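Local coordinates for nonsense-mediated mRNA decay factor SMG5 (PDB 2HWY), which acts in nonsense-mediated mRNA decay and promotes UPF1 dephosphorylation, and is represented here by its PIN domain, the whole protein having no RNase activity by itself, at residues L5-T9 against Q10-H14; V30-R34 against T35-G39. All coordinates share one frame; numbering follows the deposited sequence.

Interaction 1 (L5-T9 against Q10-H14); sequences LVPDT and QALCH
Asp8 and Ala11 come close where the chain turns sharply from strand 4-7 into helix 9-14; their CA atoms are 4.9 Å apart, and the CB atoms of Asp8 and Ala11 touch at 3.9 Å. Asp8 holds the N-cap position. Its carbonyl O accepts from Leu12 N at 3.2 Å, and one residue on, Thr9 O takes Cys13 N at 2.8 Å in the next helical bond.

The Asp8 side chain caps the start of the helix. With CG anti to the backbone N (chi1 -171°), the carboxylate swings over the first turn, and OD1 accepts from Gln10 N at 2.8 Å. The N-H...O angle is 159°, but OD1 is met from above the carboxylate plane, 42° out of it. This bond satisfies the Gln10 amide, one of those at the start of the helix. The side chains of Asp8 and Gln10 run alongside each other, with the carboxylate and amide planes steeply inclined.

On the apolar side, Pro7 CB rests against the branch point of Leu12, 3.6 Å from CG, so the last strand residue packs against the first helical turn. Thr9 turns its methyl CG2 along the helix to within 3.9 Å of Cys13 SG. Outside the turn, Ile32 touches both Pro7 and Leu12.

The aspartate N-cap marks a strand-to-helix junction of the alpha/beta PIN fold; in active relatives the acidic site lies at such strand ends.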
# COMPACT_ATOMS: atom_id res chain seq x y z
N LEU A 5 1.58 -3.67 6.30
CA LEU A 5 0.95 -2.50 5.71
C LEU A 5 0.67 -2.81 4.25
O LEU A 5 1.51 -3.45 3.59
CB LEU A 5 1.84 -1.27 5.83
CG LEU A 5 2.22 -1.02 7.29
CD1 LEU A 5 3.20 0.18 7.41
CD2 LEU A 5 0.98 -0.83 8.13
N VAL A 6 -0.50 -2.41 3.75
CA VAL A 6 -0.79 -2.64 2.33
C VAL A 6 -1.20 -1.37 1.59
O VAL A 6 -2.33 -0.92 1.70
CB VAL A 6 -1.76 -3.83 2.10
CG1 VAL A 6 -1.49 -4.94 3.10
CG2 VAL A 6 -3.21 -3.42 2.16
N PRO A 7 -0.25 -0.79 0.84
CA PRO A 7 -0.46 0.37 -0.01
C PRO A 7 -1.56 0.25 -1.05
O PRO A 7 -1.73 -0.78 -1.72
CB PRO A 7 0.88 0.49 -0.73
CG PRO A 7 1.85 -0.05 0.20
CD PRO A 7 1.16 -1.20 0.84
N ASP A 8 -2.30 1.36 -1.16
CA ASP A 8 -3.23 1.66 -2.25
C ASP A 8 -2.36 2.04 -3.45
O ASP A 8 -1.15 2.29 -3.28
CB ASP A 8 -4.08 2.85 -1.76
CG ASP A 8 -5.24 3.20 -2.66
OD1 ASP A 8 -5.09 3.27 -3.90
OD2 ASP A 8 -6.33 3.47 -2.10
N THR A 9 -2.92 2.06 -4.66
CA THR A 9 -2.21 2.60 -5.83
C THR A 9 -1.96 4.07 -5.57
O THR A 9 -0.87 4.60 -5.81
CB THR A 9 -3.03 2.46 -7.18
OG1 THR A 9 -2.98 1.11 -7.65
CG2 THR A 9 -2.46 3.36 -8.27
N GLN A 10 -2.99 4.74 -5.07
CA GLN A 10 -2.89 6.16 -4.82
C GLN A 10 -1.79 6.47 -3.82
O GLN A 10 -1.08 7.46 -3.97
CB GLN A 10 -4.23 6.70 -4.32
CG GLN A 10 -4.95 7.60 -5.27
CD GLN A 10 -6.14 8.26 -4.59
OE1 GLN A 10 -6.36 9.48 -4.73
NE2 GLN A 10 -6.91 7.47 -3.84
N ALA A 11 -1.67 5.62 -2.79
CA ALA A 11 -0.66 5.80 -1.74
C ALA A 11 0.74 5.73 -2.32
O ALA A 11 1.60 6.53 -1.98
CB ALA A 11 -0.83 4.76 -0.64
N LEU A 12 0.95 4.75 -3.20
CA LEU A 12 2.24 4.58 -3.85
C LEU A 12 2.53 5.69 -4.83
O LEU A 12 3.66 6.15 -4.92
CB LEU A 12 2.29 3.25 -4.59
CG LEU A 12 2.40 2.07 -3.63
CD1 LEU A 12 2.00 0.79 -4.33
CD2 LEU A 12 3.81 1.97 -3.01
N CYS A 13 1.51 6.11 -5.57
CA CYS A 13 1.67 7.12 -6.62
C CYS A 13 1.96 8.52 -6.10
O CYS A 13 2.65 9.28 -6.76
CB CYS A 13 0.44 7.17 -7.53
SG CYS A 13 0.48 5.84 -8.76
N HIS A 14 1.43 8.84 -4.92
CA HIS A 14 1.43 10.19 -4.37
C HIS A 14 2.22 10.36 -3.07
O HIS A 14 2.45 11.49 -2.65
CB HIS A 14 0.01 10.60 -4.09
CG HIS A 14 -0.83 10.72 -5.33
ND1 HIS A 14 -2.09 10.17 -5.43
CD2 HIS A 14 -0.58 11.32 -6.51
CE1 HIS A 14 -2.59 10.45 -6.62
NE2 HIS A 14 -1.68 11.14 -7.30

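Interaction 2 (V30-R34 against T35-G39); sequences VIIPR and TVIDG
Pro33 O accepts two backbone amides at the start of helix 34-43. Ile37 N approaches at 2.9 Å, nearly along the C=O axis, whereas Val36 N, at 2.8 Å, stands well above the carbonyl plane with a more bent N-H...O angle of 132°. Beside this doubly gripped oxygen, the proline ring lies against Val36, whose CG2 is 3.5 Å from Pro33 CD.

Ile32 continues the apolar contact. Its CG2, anti to the backbone N, reaches Ile37 CG1 at 3.5 Å and, more loosely, Val36 CG1, crossing both side chains at about a right angle.

At the outer surface Arg34 bends back over the first turn through chi2 and chi3, and NH1 forms a salt bridge with Asp38 OD1 at 2.9 Å. The carboxylate oxygen sits at the guanidinium edge, near its plane, although the two planes are 56° apart. Ile37 CG2 lies 3.5 Å from the same NH1. A hydrogen bond from Arg34 NE to Gln71 O gives the group a second partner.

Strand 29-32 runs between strands 4-7 and 68-70; Ile37 also touches Cys70 of the latter, while Val36 turns to Thr9 and Leu12 of helix 9-14.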
# COMPACT_ATOMS: atom_id res chain seq x y z
N VAL A 30 5.77 -4.83 3.94
CA VAL A 30 4.90 -4.16 2.97
C VAL A 30 4.45 -5.15 1.89
O VAL A 30 5.21 -5.50 0.99
CB VAL A 30 5.58 -2.94 2.34
CG1 VAL A 30 4.76 -2.44 1.17
CG2 VAL A 30 5.75 -1.83 3.35
N ILE A 31 3.20 -5.59 2.00
CA ILE A 31 2.54 -6.37 0.96
C ILE A 31 1.94 -5.42 -0.08
O ILE A 31 1.04 -4.64 0.24
CB ILE A 31 1.43 -7.25 1.56
CG1 ILE A 31 1.97 -8.05 2.74
CG2 ILE A 31 0.86 -8.19 0.51
CD1 ILE A 31 3.26 -8.85 2.41
N ILE A 32 2.46 -5.47 -1.32
CA ILE A 32 1.90 -4.68 -2.43
C ILE A 32 0.97 -5.62 -3.19
O ILE A 32 1.43 -6.56 -3.84
CB ILE A 32 2.99 -4.18 -3.44
CG1 ILE A 32 4.19 -3.51 -2.76
CG2 ILE A 32 2.37 -3.23 -4.43
CD1 ILE A 32 3.84 -2.23 -1.96
N PRO A 33 -0.34 -5.38 -3.13
CA PRO A 33 -1.25 -6.34 -3.79
C PRO A 33 -1.12 -6.39 -5.32
O PRO A 33 -0.86 -5.36 -5.95
CB PRO A 33 -2.65 -5.84 -3.39
CG PRO A 33 -2.45 -4.79 -2.36
CD PRO A 33 -1.07 -4.26 -2.51
N ARG A 34 -1.29 -7.58 -5.89
CA ARG A 34 -1.24 -7.77 -7.36
C ARG A 34 -2.07 -6.80 -8.17
O ARG A 34 -1.70 -6.44 -9.28
CB ARG A 34 -1.69 -9.20 -7.73
CG ARG A 34 -1.66 -9.51 -9.25
CD ARG A 34 -0.82 -10.73 -9.57
NE ARG A 34 0.48 -10.57 -8.95
CZ ARG A 34 1.44 -9.77 -9.40
NH1 ARG A 34 1.29 -9.08 -10.52
NH2 ARG A 34 2.57 -9.66 -8.72
N THR A 35 -3.22 -6.41 -7.63
CA THR A 35 -4.12 -5.50 -8.31
C THR A 35 -3.52 -4.09 -8.35
O THR A 35 -3.80 -3.32 -9.26
CB THR A 35 -5.50 -5.49 -7.63
OG1 THR A 35 -6.47 -4.90 -8.51
CG2 THR A 35 -5.49 -4.75 -6.29
N VAL A 36 -2.67 -3.79 -7.35
CA VAL A 36 -1.97 -2.53 -7.24
C VAL A 36 -0.76 -2.55 -8.18
O VAL A 36 -0.62 -1.68 -9.04
CB VAL A 36 -1.52 -2.27 -5.77
CG1 VAL A 36 -0.81 -0.94 -5.65
CG2 VAL A 36 -2.71 -2.31 -4.84
N ILE A 37 0.09 -3.55 -8.03
CA ILE A 37 1.23 -3.76 -8.91
C ILE A 37 0.83 -3.73 -10.41
O ILE A 37 1.46 -3.05 -11.23
CB ILE A 37 1.92 -5.09 -8.52
CG1 ILE A 37 3.03 -4.83 -7.51
CG2 ILE A 37 2.48 -5.84 -9.71
CD1 ILE A 37 4.36 -4.48 -8.13
N ASP A 38 -0.21 -4.47 -10.77
CA ASP A 38 -0.71 -4.46 -12.15
C ASP A 38 -1.34 -3.12 -12.53
O ASP A 38 -1.23 -2.68 -13.67
CB ASP A 38 -1.68 -5.63 -12.38
CG ASP A 38 -0.98 -6.99 -12.30
OD1 ASP A 38 0.28 -7.00 -12.20
OD2 ASP A 38 -1.69 -8.03 -12.33
N GLY A 39 -2.00 -2.46 -11.57
CA GLY A 39 -2.50 -1.11 -11.76
C GLY A 39 -1.39 -0.13 -12.08
O GLY A 39 -1.55 0.77 -12.92

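Both interactions are strand-to-helix junctions on neighbouring strands of one parallel sheet, and their centres lie about 9 Å apart. They are joined by a probable hydrogen bond between Leu5 O and Ile31 N, 3.2 Å, and by packing of Leu12 CD1 on Val36 CG1 at 3.6 Å between the two helices. Interaction 1 lies nearer the centre of the chain, about 4 Å away against about 7 Å for interaction 2. Each combines buried apolar groups with polar ones nearer the surface. The chemistry of the N-caps differs: segment 5-9 supplies a carboxylate, whereas in interaction 2 the cap is a proline, and the charges form a salt bridge between Arg34 and Asp38 across its two segments.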